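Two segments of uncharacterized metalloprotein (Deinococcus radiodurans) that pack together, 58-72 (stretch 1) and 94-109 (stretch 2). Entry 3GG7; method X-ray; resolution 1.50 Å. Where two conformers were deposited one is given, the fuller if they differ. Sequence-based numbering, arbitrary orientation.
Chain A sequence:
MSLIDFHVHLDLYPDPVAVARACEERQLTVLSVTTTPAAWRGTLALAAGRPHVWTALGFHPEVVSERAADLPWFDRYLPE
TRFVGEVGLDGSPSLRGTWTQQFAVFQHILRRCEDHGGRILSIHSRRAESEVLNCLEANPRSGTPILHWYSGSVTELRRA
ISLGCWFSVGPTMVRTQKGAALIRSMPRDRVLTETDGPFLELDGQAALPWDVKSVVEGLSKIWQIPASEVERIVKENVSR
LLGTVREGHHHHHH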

# COMPACT_ATOMS: atom_id res chain seq x y z
N GLY A 58 -6.71 7.36 -3.53
CA GLY A 58 -5.31 7.75 -3.52
C GLY A 58 -4.98 9.00 -4.29
O GLY A 58 -5.85 9.62 -4.92
N PHE A 59 -3.71 9.38 -4.21
CA PHE A 59 -3.13 10.44 -5.03
C PHE A 59 -1.62 10.21 -5.01
O PHE A 59 -0.94 10.50 -4.02
CB PHE A 59 -3.46 11.82 -4.49
CG PHE A 59 -3.50 12.90 -5.53
CD1 PHE A 59 -2.86 12.79 -6.75
CD2 PHE A 59 -4.16 14.06 -5.25
CE1 PHE A 59 -2.91 13.82 -7.69
CE2 PHE A 59 -4.23 15.09 -6.19
CZ PHE A 59 -3.59 14.96 -7.40
N HIS A 60 -1.12 9.58 -6.04
CA HIS A 60 0.25 9.05 -6.07
C HIS A 60 1.23 10.21 -6.24
O HIS A 60 1.01 11.11 -7.06
CB HIS A 60 0.35 8.08 -7.24
CG HIS A 60 1.59 7.26 -7.25
ND1 HIS A 60 2.84 7.81 -7.45
CD2 HIS A 60 1.78 5.92 -7.15
CE1 HIS A 60 3.75 6.84 -7.47
NE2 HIS A 60 3.13 5.69 -7.27
N PRO A 61 2.32 10.21 -5.49
CA PRO A 61 3.23 11.36 -5.56
C PRO A 61 3.76 11.65 -6.97
O PRO A 61 4.07 12.79 -7.28
CB PRO A 61 4.35 11.00 -4.57
CG PRO A 61 4.18 9.57 -4.29
CD PRO A 61 2.74 9.25 -4.45
N GLU A 62 3.85 10.63 -7.81
CA GLU A 62 4.38 10.82 -9.15
C GLU A 62 3.44 11.60 -10.06
O GLU A 62 3.88 12.08 -11.11
CB GLU A 62 4.74 9.50 -9.83
CG GLU A 62 5.40 9.74 -11.19
CD GLU A 62 5.76 8.49 -11.93
OE1 GLU A 62 5.87 7.42 -11.30
OE2 GLU A 62 5.94 8.62 -13.16
N VAL A 63 2.17 11.76 -9.69
CA VAL A 63 1.22 12.45 -10.57
C VAL A 63 0.61 13.73 -9.98
O VAL A 63 -0.28 14.32 -10.57
CB VAL A 63 0.13 11.49 -11.12
CG1 VAL A 63 0.78 10.30 -11.80
CG2 VAL A 63 -0.83 11.02 -10.02
N VAL A 64 1.11 14.17 -8.84
CA VAL A 64 0.55 15.34 -8.18
C VAL A 64 0.64 16.64 -8.96
O VAL A 64 -0.24 17.49 -8.78
CB VAL A 64 1.17 15.58 -6.76
CG1 VAL A 64 0.82 14.43 -5.87
CG2 VAL A 64 2.65 15.82 -6.87
N SER A 65 1.65 16.80 -9.81
CA SER A 65 1.77 17.99 -10.65
C SER A 65 0.83 17.87 -11.84
O SER A 65 -0.01 18.74 -12.09
CB SER A 65 3.21 18.18 -11.15
OG SER A 65 3.33 19.35 -11.96
N GLU A 66 0.96 16.78 -12.56
CA GLU A 66 0.19 16.66 -13.80
C GLU A 66 -1.30 16.54 -13.57
O GLU A 66 -2.08 16.98 -14.40
CB GLU A 66 0.70 15.52 -14.67
CG GLU A 66 0.48 14.13 -14.11
CD GLU A 66 1.46 13.11 -14.68
OE1 GLU A 66 1.12 12.41 -15.66
OE2 GLU A 66 2.57 13.03 -14.13
N ARG A 67 -1.69 15.99 -12.42
CA ARG A 67 -3.12 15.85 -12.06
C ARG A 67 -3.54 16.77 -10.90
O ARG A 67 -4.53 16.50 -10.20
CB ARG A 67 -3.42 14.40 -11.66
CG ARG A 67 -3.05 13.29 -12.66
CD ARG A 67 -3.77 13.40 -13.98
NE ARG A 67 -5.22 13.54 -13.85
CZ ARG A 67 -6.07 13.54 -14.87
NH1 ARG A 67 -5.66 13.31 -16.11
NH2 ARG A 67 -7.36 13.78 -14.64
N ALA A 68 -2.80 17.87 -10.70
CA ALA A 68 -3.02 18.78 -9.56
C ALA A 68 -4.50 19.14 -9.35
O ALA A 68 -4.97 19.15 -8.24
CB ALA A 68 -2.18 20.06 -9.75
N ALA A 69 -5.20 19.41 -10.43
CA ALA A 69 -6.59 19.86 -10.36
C ALA A 69 -7.56 18.82 -9.88
O ALA A 69 -8.72 19.12 -9.59
CB ALA A 69 -7.04 20.36 -11.72
N ASP A 70 -7.12 17.57 -9.78
CA ASP A 70 -8.01 16.52 -9.28
C ASP A 70 -8.13 16.53 -7.74
O ASP A 70 -8.99 15.82 -7.19
CB ASP A 70 -7.47 15.13 -9.66
CG ASP A 70 -7.49 14.84 -11.16
OD1 ASP A 70 -8.09 15.60 -11.97
OD2 ASP A 70 -6.87 13.80 -11.52
N LEU A 71 -7.31 17.32 -7.05
CA LEU A 71 -7.29 17.28 -5.57
C LEU A 71 -8.66 17.37 -4.88
O LEU A 71 -8.92 16.60 -3.96
CB LEU A 71 -6.32 18.31 -4.99
CG LEU A 71 -6.09 18.18 -3.49
CD1 LEU A 71 -5.52 16.80 -3.11
CD2 LEU A 71 -5.13 19.27 -3.06
N PRO A 72 -9.55 18.26 -5.32
CA PRO A 72 -10.84 18.34 -4.61
C PRO A 72 -11.70 17.07 -4.59
O PRO A 72 -12.57 16.93 -3.73
CB PRO A 72 -11.58 19.46 -5.36
CG PRO A 72 -10.54 20.21 -6.07
CD PRO A 72 -9.43 19.29 -6.37
N SER A 94 14.35 12.81 -10.26
CA SER A 94 13.54 13.22 -11.40
C SER A 94 12.21 13.87 -11.00
O SER A 94 11.61 14.58 -11.80
CB SER A 94 13.28 12.04 -12.33
OG SER A 94 12.46 11.07 -11.72
N LEU A 95 11.76 13.65 -9.76
CA LEU A 95 10.52 14.26 -9.24
C LEU A 95 10.77 15.44 -8.30
O LEU A 95 9.85 16.01 -7.73
CB LEU A 95 9.73 13.18 -8.51
CG LEU A 95 9.33 11.97 -9.35
CD1 LEU A 95 8.61 10.93 -8.47
CD2 LEU A 95 8.43 12.36 -10.51
N ARG A 96 12.03 15.84 -8.15
CA ARG A 96 12.42 16.76 -7.10
C ARG A 96 11.82 18.17 -7.28
O ARG A 96 11.57 18.88 -6.30
CB ARG A 96 13.94 16.81 -7.03
CG ARG A 96 14.52 17.56 -5.84
CD ARG A 96 15.91 17.07 -5.54
NE ARG A 96 15.90 15.68 -5.06
CZ ARG A 96 16.93 14.83 -5.10
NH1 ARG A 96 18.10 15.21 -5.59
NH2 ARG A 96 16.78 13.59 -4.63
N GLY A 97 11.60 18.57 -8.53
CA GLY A 97 10.96 19.83 -8.83
C GLY A 97 9.50 19.88 -8.40
O GLY A 97 8.92 20.96 -8.26
N THR A 98 8.91 18.71 -8.17
CA THR A 98 7.54 18.63 -7.66
C THR A 98 7.43 18.48 -6.14
O THR A 98 6.32 18.30 -5.60
CB THR A 98 6.77 17.47 -8.32
OG1 THR A 98 7.20 16.20 -7.78
CG2 THR A 98 6.97 17.51 -9.84
N TRP A 99 8.56 18.56 -5.43
CA TRP A 99 8.58 18.27 -4.01
C TRP A 99 7.59 19.09 -3.19
O TRP A 99 6.84 18.54 -2.37
CB TRP A 99 10.00 18.41 -3.42
CG TRP A 99 10.00 18.07 -1.98
CD1 TRP A 99 10.02 18.94 -0.92
CD2 TRP A 99 9.90 16.76 -1.41
NE1 TRP A 99 9.97 18.25 0.26
CE2 TRP A 99 9.89 16.92 -0.01
CE3 TRP A 99 9.83 15.47 -1.94
CZ2 TRP A 99 9.84 15.84 0.85
CZ3 TRP A 99 9.77 14.40 -1.08
CH2 TRP A 99 9.78 14.58 0.30
N THR A 100 7.58 20.42 -3.36
CA THR A 100 6.63 21.28 -2.63
C THR A 100 5.18 20.83 -2.83
O THR A 100 4.40 20.77 -1.87
CB THR A 100 6.77 22.77 -3.04
OG1 THR A 100 8.08 23.23 -2.66
CG2 THR A 100 5.72 23.63 -2.33
N GLN A 101 4.84 20.49 -4.07
CA GLN A 101 3.49 20.02 -4.39
C GLN A 101 3.23 18.64 -3.78
O GLN A 101 2.14 18.38 -3.27
CB GLN A 101 3.24 20.02 -5.92
CG GLN A 101 1.93 19.33 -6.39
CD GLN A 101 0.64 20.08 -6.04
OE1 GLN A 101 0.64 21.03 -5.25
NE2 GLN A 101 -0.48 19.65 -6.64
N GLN A 102 4.21 17.74 -3.83
CA GLN A 102 4.04 16.44 -3.17
C GLN A 102 3.74 16.61 -1.69
O GLN A 102 2.85 16.00 -1.13
CB GLN A 102 5.30 15.61 -3.27
CG GLN A 102 5.62 15.02 -4.61
CD GLN A 102 6.75 14.03 -4.48
OE1 GLN A 102 6.70 13.17 -3.60
NE2 GLN A 102 7.80 14.18 -5.29
N PHE A 103 4.51 17.46 -1.04
CA PHE A 103 4.36 17.66 0.40
C PHE A 103 2.98 18.28 0.71
O PHE A 103 2.27 17.82 1.59
CB PHE A 103 5.51 18.54 0.90
CG PHE A 103 5.46 18.85 2.36
CD1 PHE A 103 6.26 18.15 3.26
CD2 PHE A 103 4.65 19.87 2.83
CE1 PHE A 103 6.23 18.46 4.62
CE2 PHE A 103 4.61 20.18 4.20
CZ PHE A 103 5.40 19.47 5.08
N ALA A 104 2.60 19.30 -0.05
CA ALA A 104 1.32 19.94 0.11
C ALA A 104 0.16 18.95 0.01
O ALA A 104 -0.75 18.94 0.85
CB ALA A 104 1.15 21.05 -0.90
N VAL A 105 0.19 18.12 -1.04
CA VAL A 105 -0.87 17.15 -1.24
C VAL A 105 -0.92 16.10 -0.11
O VAL A 105 -1.99 15.76 0.39
CB VAL A 105 -0.72 16.44 -2.62
CG1 VAL A 105 -1.60 15.21 -2.71
CG2 VAL A 105 -1.07 17.41 -3.74
N PHE A 106 0.23 15.54 0.24
CA PHE A 106 0.25 14.52 1.28
C PHE A 106 -0.22 15.08 2.63
O PHE A 106 -0.98 14.45 3.36
CB PHE A 106 1.67 13.92 1.40
CG PHE A 106 1.76 12.72 2.28
CD1 PHE A 106 0.81 11.71 2.27
CD2 PHE A 106 2.85 12.58 3.13
CE1 PHE A 106 0.95 10.59 3.10
CE2 PHE A 106 2.99 11.50 3.97
CZ PHE A 106 2.07 10.50 3.96
N GLN A 107 0.23 16.29 2.94
CA GLN A 107 -0.20 16.92 4.21
C GLN A 107 -1.71 17.14 4.19
O GLN A 107 -2.41 16.86 5.18
CB GLN A 107 0.51 18.24 4.40
CG GLN A 107 -0.04 19.08 5.51
CD GLN A 107 0.79 20.33 5.70
OE1 GLN A 107 0.62 21.32 4.98
NE2 GLN A 107 1.70 20.28 6.66
N HIS A 108 -2.23 17.60 3.05
CA HIS A 108 -3.69 17.79 2.86
C HIS A 108 -4.42 16.47 3.10
O HIS A 108 -5.43 16.41 3.81
CB HIS A 108 -4.00 18.34 1.45
CG HIS A 108 -5.45 18.35 1.10
ND1 HIS A 108 -6.26 19.46 1.28
CD2 HIS A 108 -6.23 17.40 0.52
CE1 HIS A 108 -7.48 19.18 0.84
NE2 HIS A 108 -7.49 17.94 0.38
N ILE A 109 -3.89 15.40 2.50
CA ILE A 109 -4.51 14.10 2.59
C ILE A 109 -4.55 13.63 4.04
O ILE A 109 -5.59 13.18 4.51
CB ILE A 109 -3.82 13.08 1.66
CG1 ILE A 109 -4.32 13.33 0.22
CG2 ILE A 109 -4.11 11.67 2.11
CD1 ILE A 109 -3.63 12.54 -0.87
O HOH W 1 5.85 14.10 -8.91
O HOH W 2 -3.31 20.46 -6.16
O HOH W 3 -9.61 17.16 -1.24

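The apolar centre of the contact is V105, whose CA-CB bond points from the helix toward stretch 1. Its CG1 is shared by three side chains: it lies 3.8 Å from F59 CD2, 4.1 Å from V64 CG1 and 4.2 Å from L71 CD1. F59 meets this methyl obliquely, and its CB also touches I109 CD1 at 3.7 Å, one helical turn beyond V105. Q101, V105, H108 and I109 all direct CA-CB toward stretch 1, as expected of one helical face. A branched valine suits the spot because it offers methyl carbon close to the backbone without needing a polar partner.

V64 buries the largest area, 73 Å², followed by L71 with 70 Å². L71 (chi1 t, chi2 p) places CD2 over the face of the H108 ring, 4.2 Å from the centroid and 10° off the normal, a CH-pi contact; its CD1 approaches H108 CD2 at 3.7 Å. The imidazole thus gives a flat surface to leucine while its NE2 remains free to bond water 3 at 2.8 Å, which donates to L71 O at 2.9 Å.

Q101 marks the passage to polar chemistry. Its CG packs 3.6 Å from V64 CG2, and the chain then turns (chi2 p) so that NE2 donates to V64 O at 3.1 Å with an N-H...O angle of 172°. This nearly linear bond is the only direct hydrogen bond between the stretches. The same NE2 donates to water 2 (3.0 Å), which donates to A68 O (3.0 Å).

Near the helix start, water 1 donates to P61 O and T98 OG1, 2.7 Å from each. T98 OG1 in turn donates to L95 O (2.7 Å) and accepts from Q102 NE2 (3.3 Å), while T98 CG2 faces S65 CB at 4.0 Å.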